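PDB 3EXZ: MaoC-like dehydratase from Rhodospirillum rubrum, which probably catalyses the reversible hydration of enoyl thioesters, as a two-chain hotdog-fold member of the MaoC-like dehydratase family. Local coordinates for residues A[63-68]-A[98-102]; A[75-80]-A[140-146]. All coordinates share one frame; numbering follows the deposited sequence.

In the fold
From the N terminus the chain lays down edge strand 13-20, passes three further helices and enters the long central helix 57-72. Contact 1 sets residues 63-68 of that helix against 98-102 of strand 97-109, closing a loop of 29 residues that includes edge strand 81-87. Contact 2 joins the connection after the helix, 75-80, to the end of strand 132-143 and the tail beyond it, closing a loop of 59 residues that contains strands but no helix. Their segments alternate along the chain, so the two contacts cross rather than nest; their centres are about 18 Å apart, and they touch where Ile79 packs on Met65 and Leu68. Together they hold helix and connection to one antiparallel sheet, and both reach the second subunit.

Contact 1 of 2, residues A[63-68]-A[98-102]; sequences ITMRLL and LHVET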
loop_
_atom_site.group_PDB
_atom_site.type_symbol
_atom_site.label_atom_id
_atom_site.label_comp_id
_atom_site.label_asym_id
_atom_site.label_seq_id
_atom_site.Cartn_x
_atom_site.Cartn_y
_atom_site.Cartn_z
ATOM N N ILE A 63 3.314 2.379 7.726
ATOM C CA ILE A 63 3.667 2.106 9.129
ATOM C C ILE A 63 3.816 0.582 9.298
ATOM O O ILE A 63 4.693 0.103 10.025
ATOM C CB ILE A 63 2.553 2.621 10.079
ATOM C CG1 ILE A 63 2.602 4.142 10.139
ATOM C CG2 ILE A 63 2.705 2.029 11.475
ATOM C CD1 ILE A 63 1.425 4.758 10.882
ATOM N N THR A 64 2.961 -0.183 8.623
ATOM C CA THR A 64 3.046 -1.636 8.714
ATOM C C THR A 64 4.384 -2.109 8.155
ATOM O O THR A 64 5.039 -2.955 8.758
ATOM C CB THR A 64 1.889 -2.321 7.959
ATOM O OG1 THR A 64 0.666 -2.087 8.672
ATOM C CG2 THR A 64 2.124 -3.831 7.849
HETATM N N MSE A 65 4.812 -1.554 7.019
HETATM C CA MSE A 65 6.090 -1.970 6.446
HETATM C C MSE A 65 7.245 -1.633 7.393
HETATM O O MSE A 65 8.135 -2.457 7.595
HETATM C CB MSE A 65 6.328 -1.321 5.081
HETATM C CG MSE A 65 7.591 -1.841 4.406
HETATM SE SE MSE A 65 7.543 -3.778 4.152
HETATM C CE MSE A 65 8.640 -4.377 5.621
ATOM N N ARG A 66 7.235 -0.430 7.970
ATOM C CA ARG A 66 8.279 -0.033 8.921
ATOM C C ARG A 66 8.357 -1.040 10.081
ATOM O O ARG A 66 9.437 -1.503 10.427
ATOM C CB ARG A 66 8.001 1.370 9.477
ATOM C CG ARG A 66 8.879 1.744 10.677
ATOM C CD ARG A 66 8.589 3.168 11.155
ATOM N NE ARG A 66 9.499 3.631 12.206
ATOM C CZ ARG A 66 9.390 3.340 13.503
ATOM N NH1 ARG A 66 8.404 2.562 13.937
ATOM N NH2 ARG A 66 10.270 3.835 14.370
ATOM N N LEU A 67 7.219 -1.375 10.683
ATOM C CA LEU A 67 7.200 -2.341 11.779
ATOM C C LEU A 67 7.708 -3.704 11.332
ATOM O O LEU A 67 8.406 -4.398 12.078
ATOM C CB LEU A 67 5.782 -2.512 12.320
ATOM C CG LEU A 67 5.184 -1.256 12.960
ATOM C CD1 LEU A 67 3.762 -1.539 13.450
ATOM C CD2 LEU A 67 6.087 -0.806 14.103
ATOM N N LEU A 68 7.331 -4.101 10.123
ATOM C CA LEU A 68 7.756 -5.376 9.575
ATOM C C LEU A 68 9.272 -5.380 9.391
ATOM O O LEU A 68 9.965 -6.326 9.785
ATOM C CB LEU A 68 7.067 -5.615 8.220
ATOM C CG LEU A 68 6.033 -6.760 8.068
ATOM C CD1 LEU A 68 5.160 -6.880 9.307
ATOM C CD2 LEU A 68 5.185 -6.536 6.815
ATOM N N LEU A 98 -0.469 0.557 17.375
ATOM C CA LEU A 98 -0.442 -0.510 16.398
ATOM C C LEU A 98 0.774 -1.419 16.543
ATOM O O LEU A 98 1.870 -0.983 16.926
ATOM C CB LEU A 98 -0.408 0.060 14.966
ATOM C CG LEU A 98 -1.436 1.139 14.592
ATOM C CD1 LEU A 98 -1.277 1.538 13.128
ATOM C CD2 LEU A 98 -2.846 0.617 14.860
ATOM N N HIS A 99 0.553 -2.696 16.261
ATOM C CA HIS A 99 1.630 -3.664 16.210
ATOM C C HIS A 99 1.182 -4.666 15.146
ATOM O O HIS A 99 -0.013 -4.775 14.844
ATOM C CB HIS A 99 1.891 -4.358 17.542
ATOM C CG HIS A 99 0.868 -5.372 17.895
ATOM N ND1 HIS A 99 -0.395 -5.031 18.324
ATOM C CD2 HIS A 99 0.900 -6.723 17.838
ATOM C CE1 HIS A 99 -1.098 -6.131 18.516
ATOM N NE2 HIS A 99 -0.336 -7.172 18.226
ATOM N N VAL A 100 2.126 -5.389 14.559
ATOM C CA VAL A 100 1.762 -6.337 13.525
ATOM C C VAL A 100 2.013 -7.781 13.911
ATOM O O VAL A 100 3.040 -8.099 14.522
ATOM C CB VAL A 100 2.532 -6.050 12.215
ATOM C CG1 VAL A 100 1.961 -6.905 11.072
ATOM C CG2 VAL A 100 2.457 -4.562 11.878
ATOM N N GLU A 101 1.043 -8.640 13.591
ATOM C CA GLU A 101 1.161 -10.083 13.829
ATOM C C GLU A 101 1.205 -10.806 12.461
ATOM O O GLU A 101 0.217 -10.837 11.722
ATOM C CB GLU A 101 -0.009 -10.598 14.675
ATOM C CG GLU A 101 0.182 -10.333 16.161
ATOM C CD GLU A 101 -1.036 -10.703 16.994
ATOM O OE1 GLU A 101 -1.867 -11.508 16.510
ATOM O OE2 GLU A 101 -1.156 -10.186 18.132
ATOM N N THR A 102 2.350 -11.397 12.130
ATOM C CA THR A 102 2.516 -12.062 10.839
ATOM C C THR A 102 2.561 -13.587 10.911
ATOM O O THR A 102 3.213 -14.155 11.785
ATOM C CB THR A 102 3.805 -11.528 10.127
ATOM O OG1 THR A 102 3.770 -10.094 10.091
ATOM C CG2 THR A 102 3.898 -12.047 8.683
#
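Helix 63-68 passes strand 98-102 with their axes 8.4 Å apart at closest approach and their directions 65° from parallel, Thr64 and Val100 having the nearest CA atoms. This is the core of the hotdog fold, in which a long central helix is wrapped by an antiparallel sheet. Val100, one of the strand residues that face the helix, has the largest share of the contact, lodging its two methyl branches among three helix side chains. Its chi1 of -170° turns CG2 to the Leu67 side and CG1 to the Leu68 side: CG2 meets Leu67 CD1 at 3.6 Å and also approaches Leu67 CB and Thr64 CG2, while CG1 lies 3.7 Å from Leu68 CD1. Leu68 crosses Val100 at about a right angle, whereas Leu67 comes to it on a slant. Farther along, Leu67 CD1 also rests over the strand backbone, 4.1 Å from His99 CA. Ile63 makes a looser contact, its CG2 being 4.3 Å from Leu98 CD1.

No hydrogen bond joins the two segments; polar groups in this buried layer find partners elsewhere. Thr64 OG1 bonds to Thr60 O and Thr125 OG1, and Thr102 OG1 to Ser123 OG. On the other side of the strand, turned from the helix, His99 NE2 donates to Glu101 OE2 over 3.1 Å in a nearly straight bond (173°), lying in the imidazole plane but above that of the carboxylate. At the far end of the helix contact, the Leu68 CD1 methyl sits 3.6 Å from Thr102 OG1.

Contact 2 of 2, residues A[75-80]-A[140-146]; sequences LAQGII and VVVFRRP
Ile80 and Val140 meet where the connection 75-80 runs up to the last strand of the chain, and with Gln77 they bury the most surface here. Ile80 O accepts a hydrogen bond from Val141 N at 3.0 Å. The same oxygen receives a CA-H...O contact from Val140 CA at 3.4 Å, so one carbonyl takes two approaches from neighbouring residues. Beside this junction Ile80 CG2 packs loosely on Val141 CG2, and Ile80 also touches Phe38 of the second subunit.

Val140 offers CG1 to the loop. Swung opposite the backbone N by a chi1 of -178°, this methyl reaches Leu75 CD2 at 4.1 Å, the two side chains meeting tip to tip, and also touches Ile79 CG2, whose side chain slants across it. Leu75 CD2 further approaches Val142 CG2, while Ile79 continues the apolar layer onto Val69 of helix 57-72 and Leu73 just after it.

Gln77 stands on a type I beta turn from Leu75 to Gly78, a turn closed by a 3.3 Å bond from Gly78 N to Leu75 O. Extended beyond CG, its side chain reaches the strand end at Phe143 and Pro146 beyond it. OE1 comes 3.2 Å from Phe143 CB, with the amide plane 86° from the ring plane, and NE2 lies 3.9 Å from Pro146 CG. These are van der Waals approaches, and none is a hydrogen bond. One backbone hydrogen bond and apolar packing thus fix the Ile80 end, whereas the exposed Gln77 amide makes only van der Waals contacts across the segments and is probably the less firmly held.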
loop_
_atom_site.group_PDB
_atom_site.type_symbol
_atom_site.label_atom_id
_atom_site.label_comp_id
_atom_site.label_asym_id
_atom_site.label_seq_id
_atom_site.Cartn_x
_atom_site.Cartn_y
_atom_site.Cartn_z
ATOM N N LEU A 75 13.625 -10.985 8.427
ATOM C CA LEU A 75 14.352 -11.584 7.318
ATOM C C LEU A 75 15.751 -11.001 7.182
ATOM O O LEU A 75 15.914 -9.783 7.105
ATOM C CB LEU A 75 13.558 -11.388 6.026
ATOM C CG LEU A 75 12.601 -12.486 5.516
ATOM C CD1 LEU A 75 12.178 -13.457 6.618
ATOM C CD2 LEU A 75 11.396 -11.806 4.880
ATOM N N ALA A 76 16.757 -11.870 7.129
ATOM C CA ALA A 76 18.141 -11.415 7.044
ATOM C C ALA A 76 18.470 -10.630 5.785
ATOM O O ALA A 76 19.231 -9.657 5.833
ATOM C CB ALA A 76 19.095 -12.606 7.188
ATOM N N GLN A 77 17.884 -11.042 4.666
ATOM C CA GLN A 77 18.140 -10.366 3.406
ATOM C C GLN A 77 17.083 -9.335 3.010
ATOM O O GLN A 77 17.037 -8.879 1.865
ATOM C CB GLN A 77 18.360 -11.398 2.295
ATOM C CG GLN A 77 19.523 -12.344 2.571
ATOM C CD GLN A 77 19.793 -13.269 1.402
ATOM O OE1 GLN A 77 18.930 -14.046 1.001
ATOM N NE2 GLN A 77 20.996 -13.184 0.846
ATOM N N GLY A 78 16.236 -8.972 3.965
ATOM C CA GLY A 78 15.236 -7.957 3.699
ATOM C C GLY A 78 13.891 -8.470 3.261
ATOM O O GLY A 78 13.705 -9.674 3.095
ATOM N N ILE A 79 12.949 -7.558 3.052
ATOM C CA ILE A 79 11.610 -7.957 2.638
ATOM C C ILE A 79 11.371 -7.446 1.230
ATOM O O ILE A 79 11.342 -6.242 0.988
ATOM C CB ILE A 79 10.543 -7.412 3.621
ATOM C CG1 ILE A 79 10.817 -7.959 5.036
ATOM C CG2 ILE A 79 9.140 -7.820 3.143
ATOM C CD1 ILE A 79 10.015 -7.280 6.127
ATOM N N ILE A 80 11.220 -8.375 0.296
ATOM C CA ILE A 80 11.001 -8.020 -1.096
ATOM C C ILE A 80 9.642 -8.549 -1.522
ATOM O O ILE A 80 9.429 -9.759 -1.648
ATOM C CB ILE A 80 12.143 -8.572 -1.971
ATOM C CG1 ILE A 80 13.456 -7.863 -1.606
ATOM C CG2 ILE A 80 11.835 -8.342 -3.437
ATOM C CD1 ILE A 80 14.671 -8.414 -2.338
ATOM N N VAL A 140 6.327 -12.837 -0.508
ATOM C CA VAL A 140 7.674 -12.311 -0.358
ATOM C C VAL A 140 8.673 -13.293 -0.965
ATOM O O VAL A 140 8.437 -14.503 -0.969
ATOM C CB VAL A 140 7.958 -12.065 1.161
ATOM C CG1 VAL A 140 9.329 -11.469 1.368
ATOM C CG2 VAL A 140 6.896 -11.138 1.728
ATOM N N VAL A 141 9.766 -12.763 -1.505
ATOM C CA VAL A 141 10.802 -13.593 -2.107
ATOM C C VAL A 141 11.886 -13.823 -1.064
ATOM O O VAL A 141 12.569 -12.885 -0.639
ATOM C CB VAL A 141 11.443 -12.920 -3.344
ATOM C CG1 VAL A 141 12.300 -13.934 -4.090
ATOM C CG2 VAL A 141 10.362 -12.353 -4.250
ATOM N N VAL A 142 12.039 -15.075 -0.657
ATOM C CA VAL A 142 13.030 -15.432 0.342
ATOM C C VAL A 142 14.047 -16.461 -0.141
ATOM O O VAL A 142 13.686 -17.566 -0.560
ATOM C CB VAL A 142 12.358 -15.997 1.618
ATOM C CG1 VAL A 142 13.411 -16.247 2.686
ATOM C CG2 VAL A 142 11.292 -15.035 2.127
ATOM N N PHE A 143 15.316 -16.083 -0.081
ATOM C CA PHE A 143 16.416 -16.959 -0.474
ATOM C C PHE A 143 16.976 -17.708 0.749
ATOM O O PHE A 143 16.816 -17.269 1.891
ATOM C CB PHE A 143 17.562 -16.131 -1.072
ATOM C CG PHE A 143 17.238 -15.508 -2.397
ATOM C CD1 PHE A 143 17.699 -16.078 -3.578
ATOM C CD2 PHE A 143 16.489 -14.341 -2.466
ATOM C CE1 PHE A 143 17.395 -15.503 -4.814
ATOM C CE2 PHE A 143 16.180 -13.761 -3.695
ATOM C CZ PHE A 143 16.643 -14.338 -4.869
ATOM N N ARG A 144 17.611 -18.854 0.515
ATOM C CA ARG A 144 18.234 -19.565 1.620
ATOM C C ARG A 144 19.605 -18.905 1.856
ATOM O O ARG A 144 20.113 -18.180 0.992
ATOM C CB ARG A 144 18.343 -21.069 1.326
ATOM C CG ARG A 144 18.658 -21.461 -0.092
ATOM C CD ARG A 144 18.238 -22.915 -0.328
ATOM N NE ARG A 144 18.525 -23.753 0.834
ATOM C CZ ARG A 144 18.504 -25.085 0.838
ATOM N NH1 ARG A 144 18.197 -25.759 -0.264
ATOM N NH2 ARG A 144 18.799 -25.743 1.952
ATOM N N ARG A 145 20.173 -19.110 3.043
ATOM C CA ARG A 145 21.457 -18.507 3.388
ATOM C C ARG A 145 22.529 -18.889 2.397
ATOM O O ARG A 145 22.681 -20.055 2.047
ATOM C CB ARG A 145 21.905 -18.903 4.800
ATOM C CG ARG A 145 21.957 -20.397 5.061
ATOM C CD ARG A 145 20.716 -20.858 5.807
ATOM N NE ARG A 145 20.427 -19.981 6.938
ATOM C CZ ARG A 145 20.223 -20.398 8.183
ATOM N NH1 ARG A 145 20.263 -21.692 8.466
ATOM N NH2 ARG A 145 19.991 -19.515 9.147
ATOM N N PRO A 146 23.282 -17.893 1.911
ATOM C CA PRO A 146 24.353 -18.139 0.946
ATOM C C PRO A 146 25.392 -19.086 1.531
ATOM O O PRO A 146 25.456 -19.273 2.748
ATOM C CB PRO A 146 24.963 -16.752 0.732
ATOM C CG PRO A 146 23.872 -15.809 1.073
ATOM C CD PRO A 146 23.169 -16.458 2.230
#